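Side-chain contacts in BpsB (PgaB), Poly-beta-1,6-N-acetyl-D-glucosamine N-deacetylase (Bordetella bronchiseptica RB50, PDB 5BU6), which removes acetyl groups from the N-acetylglucosamine units of poly-beta-1,6-N-acetyl-D-glucosamine as a family 4 carbohydrate esterase and is required for biofilm formation in Bordetella bronchiseptica: residues Trp49-Gly54 / Phe100-Val105; Arg177-Leu180 / Arg185-Asn188. The protein carries 5 engineered substitutions. All blocks are in the same frame, centred on the assembly; numbering follows the deposited sequence.

Contact 1. Residues Trp49-Gly54 / Phe100-Val105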
# COMPACT_ATOMS: atom_id res chain seq x y z
N TRP A 49 -21.86 -4.50 0.94
CA TRP A 49 -21.58 -5.77 1.63
C TRP A 49 -20.98 -5.49 3.01
O TRP A 49 -21.41 -6.08 4.01
CB TRP A 49 -20.61 -6.63 0.81
CG TRP A 49 -20.07 -7.88 1.50
CD1 TRP A 49 -20.76 -9.04 1.76
CD2 TRP A 49 -18.73 -8.11 1.98
NE1 TRP A 49 -19.95 -9.95 2.38
CE2 TRP A 49 -18.70 -9.41 2.53
CE3 TRP A 49 -17.57 -7.33 2.01
CZ2 TRP A 49 -17.54 -9.95 3.09
CZ3 TRP A 49 -16.42 -7.88 2.57
CH2 TRP A 49 -16.42 -9.17 3.11
N ILE A 50 -20.01 -4.59 3.04
CA ILE A 50 -19.34 -4.21 4.29
C ILE A 50 -20.39 -3.79 5.31
O ILE A 50 -20.43 -4.31 6.42
CB ILE A 50 -18.33 -3.09 4.06
CG1 ILE A 50 -17.14 -3.62 3.25
CG2 ILE A 50 -17.85 -2.49 5.39
CD1 ILE A 50 -16.15 -2.57 2.86
N ARG A 51 -21.26 -2.88 4.90
CA ARG A 51 -22.32 -2.37 5.74
C ARG A 51 -23.26 -3.46 6.24
O ARG A 51 -23.45 -3.61 7.45
CB ARG A 51 -23.12 -1.31 4.99
CG ARG A 51 -24.14 -0.59 5.84
CD ARG A 51 -25.04 0.29 4.99
NE ARG A 51 -24.57 1.67 4.93
CZ ARG A 51 -25.14 2.62 4.19
NH1 ARG A 51 -24.65 3.86 4.20
NH2 ARG A 51 -26.20 2.33 3.45
N VAL A 52 -23.84 -4.23 5.32
CA VAL A 52 -24.87 -5.19 5.68
C VAL A 52 -24.33 -6.34 6.54
O VAL A 52 -25.06 -6.88 7.36
CB VAL A 52 -25.58 -5.78 4.41
CG1 VAL A 52 -24.68 -6.75 3.66
CG2 VAL A 52 -26.86 -6.45 4.79
N LYS A 53 -23.05 -6.70 6.37
CA LYS A 53 -22.45 -7.79 7.16
C LYS A 53 -22.03 -7.30 8.55
O LYS A 53 -21.52 -8.06 9.36
CB LYS A 53 -21.23 -8.38 6.44
CG LYS A 53 -21.56 -9.12 5.15
CD LYS A 53 -22.26 -10.42 5.40
CE LYS A 53 -22.60 -11.12 4.09
NZ LYS A 53 -23.43 -12.31 4.33
N GLY A 54 -22.22 -6.01 8.80
CA GLY A 54 -21.93 -5.46 10.10
C GLY A 54 -20.48 -5.08 10.35
O GLY A 54 -20.10 -4.89 11.51
N PHE A 100 -20.37 7.02 2.64
CA PHE A 100 -20.56 5.99 3.67
C PHE A 100 -19.92 6.39 5.00
O PHE A 100 -20.11 5.71 6.01
CB PHE A 100 -19.97 4.66 3.20
CG PHE A 100 -20.84 3.90 2.24
CD1 PHE A 100 -20.89 4.25 0.90
CD2 PHE A 100 -21.61 2.83 2.68
CE1 PHE A 100 -21.71 3.54 0.01
CE2 PHE A 100 -22.43 2.12 1.79
CZ PHE A 100 -22.47 2.48 0.46
N ASN A 101 -19.16 7.48 4.98
CA ASN A 101 -18.35 7.94 6.10
C ASN A 101 -17.36 6.89 6.59
O ASN A 101 -17.19 6.69 7.78
CB ASN A 101 -19.23 8.39 7.28
CG ASN A 101 -18.47 9.27 8.25
OD1 ASN A 101 -17.69 10.14 7.84
ND2 ASN A 101 -18.65 9.03 9.54
N TYR A 102 -16.71 6.21 5.65
CA TYR A 102 -15.68 5.23 5.96
C TYR A 102 -14.28 5.83 5.82
O TYR A 102 -13.98 6.44 4.79
CB TYR A 102 -15.76 4.04 5.03
CG TYR A 102 -16.98 3.17 5.12
CD1 TYR A 102 -17.79 3.15 6.26
CD2 TYR A 102 -17.28 2.31 4.08
CE1 TYR A 102 -18.88 2.30 6.33
CE2 TYR A 102 -18.38 1.48 4.14
CZ TYR A 102 -19.16 1.47 5.25
OH TYR A 102 -20.23 0.61 5.27
N PRO A 103 -13.40 5.63 6.82
CA PRO A 103 -11.99 5.99 6.60
C PRO A 103 -11.28 4.99 5.69
O PRO A 103 -11.77 3.89 5.48
CB PRO A 103 -11.39 5.94 8.01
CG PRO A 103 -12.28 5.02 8.78
CD PRO A 103 -13.66 5.17 8.20
N ALA A 104 -10.12 5.38 5.18
CA ALA A 104 -9.29 4.49 4.38
C ALA A 104 -7.82 4.90 4.45
O ALA A 104 -7.50 6.00 4.88
CB ALA A 104 -9.77 4.49 2.94
N VAL A 105 -6.94 3.99 4.03
CA VAL A 105 -5.53 4.27 3.79
C VAL A 105 -5.32 4.37 2.28
O VAL A 105 -5.81 3.51 1.54
CB VAL A 105 -4.63 3.15 4.34
CG1 VAL A 105 -3.14 3.47 4.10
CG2 VAL A 105 -4.92 2.94 5.81
O HOH W 1 -22.19 3.71 6.52
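R51 and F100 bring the two backbones closest, their CA atoms still 8.8 Å apart, so the last turn of helix 43-52 meets the C-terminal end of helix 88-100 and the connection into strand 104-108 mainly through side chains. No direct hydrogen bond joins them. R51 sets its CG anti to the backbone N (chi1 -173°) and runs extended until a bend at chi3 of -95° brings one guanidinium face against the CD2-CE2 side of F100. CE2 of F100 sits over the centre of that face; NH1 of R51 is 3.6 Å from CD2 of F100. The planes are 42° apart, a tilted contact and not a parallel stack. A water at the guanidinium edge accepts a weak bond from NH1 of R51 and donates to the carbonyl O of F100 at 2.9 Å, tethering the arginine loosely to the connection. Y102 brings its hydroxyl to 3.5 Å from CB of R51, and the two side chains cross at about a right angle. I50 slides past Y102 in the opposite direction, its CG2 lying 4.2 Å from CZ of Y102. CB of F100 stands over the centre of one face of the Y102 ring. F47, one helical turn before R51, meets both rings, edge-to-face with F100, while I50 continues inward onto L80 of strand 77-83. Both helices end in Schellman motifs, with G54 and N101 taking the positive phi; the second turn sends the chain into strand 104-108. The last turn of helix 43-52 thus packs on a helix-to-strand connection on the outside of the parallel sheet that forms the core of the polysaccharide deacetylase fold.

Contact 2. Residues Arg177-Leu180 / Arg185-Asn188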
# COMPACT_ATOMS: atom_id res chain seq x y z
N ARG A 177 18.53 -8.69 -3.27
CA ARG A 177 19.79 -8.05 -3.58
C ARG A 177 19.96 -8.12 -5.09
O ARG A 177 20.12 -9.21 -5.66
CB ARG A 177 20.96 -8.71 -2.84
CG ARG A 177 21.10 -8.22 -1.40
CD ARG A 177 22.13 -9.03 -0.61
NE ARG A 177 21.69 -10.41 -0.38
CZ ARG A 177 20.76 -10.77 0.50
NH1 ARG A 177 20.14 -9.85 1.23
NH2 ARG A 177 20.44 -12.05 0.64
N GLN A 178 19.90 -6.97 -5.75
CA GLN A 178 19.83 -6.95 -7.20
C GLN A 178 21.19 -7.15 -7.87
O GLN A 178 22.24 -6.74 -7.36
CB GLN A 178 19.20 -5.64 -7.69
CG GLN A 178 20.10 -4.43 -7.59
CD GLN A 178 19.47 -3.18 -8.18
OE1 GLN A 178 18.56 -3.27 -9.01
NE2 GLN A 178 19.95 -2.02 -7.77
N TYR A 179 21.16 -7.79 -9.03
CA TYR A 179 22.35 -8.04 -9.81
C TYR A 179 22.71 -6.81 -10.66
O TYR A 179 21.87 -6.27 -11.38
CB TYR A 179 22.13 -9.28 -10.69
CG TYR A 179 23.29 -9.62 -11.58
CD1 TYR A 179 24.44 -10.19 -11.07
CD2 TYR A 179 23.23 -9.37 -12.95
CE1 TYR A 179 25.51 -10.50 -11.89
CE2 TYR A 179 24.29 -9.68 -13.77
CZ TYR A 179 25.42 -10.24 -13.24
OH TYR A 179 26.48 -10.55 -14.06
N LEU A 180 23.97 -6.36 -10.56
CA LEU A 180 24.41 -5.15 -11.26
C LEU A 180 25.30 -5.46 -12.46
O LEU A 180 26.47 -5.81 -12.31
CB LEU A 180 25.17 -4.24 -10.30
CG LEU A 180 24.40 -3.91 -9.03
CD1 LEU A 180 25.24 -3.04 -8.11
CD2 LEU A 180 23.09 -3.23 -9.38
N ARG A 185 28.34 -7.70 -10.58
CA ARG A 185 28.17 -8.29 -9.26
C ARG A 185 26.78 -8.00 -8.66
O ARG A 185 26.04 -7.16 -9.17
CB ARG A 185 29.27 -7.78 -8.32
CG ARG A 185 29.11 -6.34 -7.86
CD ARG A 185 30.36 -5.86 -7.13
NE ARG A 185 30.08 -4.74 -6.23
CZ ARG A 185 30.36 -4.73 -4.93
NH1 ARG A 185 30.07 -3.67 -4.20
NH2 ARG A 185 30.94 -5.78 -4.36
N TYR A 186 26.43 -8.70 -7.58
CA TYR A 186 25.22 -8.40 -6.82
C TYR A 186 25.50 -7.21 -5.89
O TYR A 186 26.64 -6.95 -5.54
CB TYR A 186 24.75 -9.61 -5.99
CG TYR A 186 24.36 -10.83 -6.81
CD1 TYR A 186 23.08 -10.94 -7.34
CD2 TYR A 186 25.25 -11.86 -7.04
CE1 TYR A 186 22.71 -12.05 -8.10
CE2 TYR A 186 24.90 -12.97 -7.78
CZ TYR A 186 23.63 -13.06 -8.31
OH TYR A 186 23.28 -14.17 -9.06
N GLU A 187 24.45 -6.48 -5.53
CA GLU A 187 24.52 -5.54 -4.42
C GLU A 187 24.95 -6.24 -3.15
O GLU A 187 24.46 -7.33 -2.86
CB GLU A 187 23.16 -4.88 -4.16
CG GLU A 187 22.77 -3.82 -5.15
CD GLU A 187 21.47 -3.15 -4.78
OE1 GLU A 187 20.56 -3.84 -4.27
OE2 GLU A 187 21.36 -1.92 -4.98
N ASN A 188 25.85 -5.63 -2.38
CA ASN A 188 26.16 -6.16 -1.06
C ASN A 188 25.11 -5.67 -0.06
O ASN A 188 24.23 -4.88 -0.40
CB ASN A 188 27.57 -5.75 -0.62
CG ASN A 188 27.74 -4.24 -0.49
OD1 ASN A 188 27.00 -3.59 0.25
ND2 ASN A 188 28.73 -3.69 -1.18
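Y179 and Y186 are paired across a short antiparallel hairpin as its non-hydrogen-bonded pair, and their rings form a T-shaped contact: the edge of Y179 points at the face of Y186, centroids 5.3 Å apart and planes at 66°. CG of Y179 lies opposite the backbone N (chi1 178°), carrying its CD1 over the centre of the Y186 ring, and CB of Y179 packs against CE1 of Y186 at 3.8 Å. P166 touches both tyrosines. L180 and R185 are the hydrogen-bonded pair, with N of L180 2.6 Å from O of R185 and a longer return bond from N of R185 to O of L180. Beyond the tyrosines, N of E187 donates to O of Q178 at 2.9 Å in a nearly straight bond. Q178 and E187 then lie across one another, amide and carboxylate planes 64° apart; CG of Q178 approaches CD of E187 to 3.4 Å, and NE2 of Q178 gives a weak bond of 3.1 Å to OE2 of E187. CD1 of L180 packs on CG of E187 at 3.9 Å. The stronger partner of OE2 is R195 of helix 189-211, in a salt bridge, while R185 pairs with E191 of the same helix, for which N188 is the N-cap. The buried E187 carboxylate is thus gripped by an amide and a guanidinium, an environment that would probably keep it ionised and that ties the hairpin to the first two turns of helix 189-211.

After strands 14-20 and 41-42 the chain forms helix 43-52, then returns to it 46 residues later: contact 1 closes a loop that takes in helix 60-67, strand 77-83 and most of helix 88-100. Contact 2 opens only afterwards and closes a far smaller loop, the turn between strands 179-180 and 185-186, just before helix 189-211. The two are in series, neither nesting nor crossing. The centres of contact 1 and contact 2 are about 44 Å apart, on opposite sides of the chain's centre. Contact 1 joins helix 43-52 to the connection from helix 88-100 into strand 104-108; contact 2 joins the two arms of a surface hairpin, whose charged side chains reach helix 189-211.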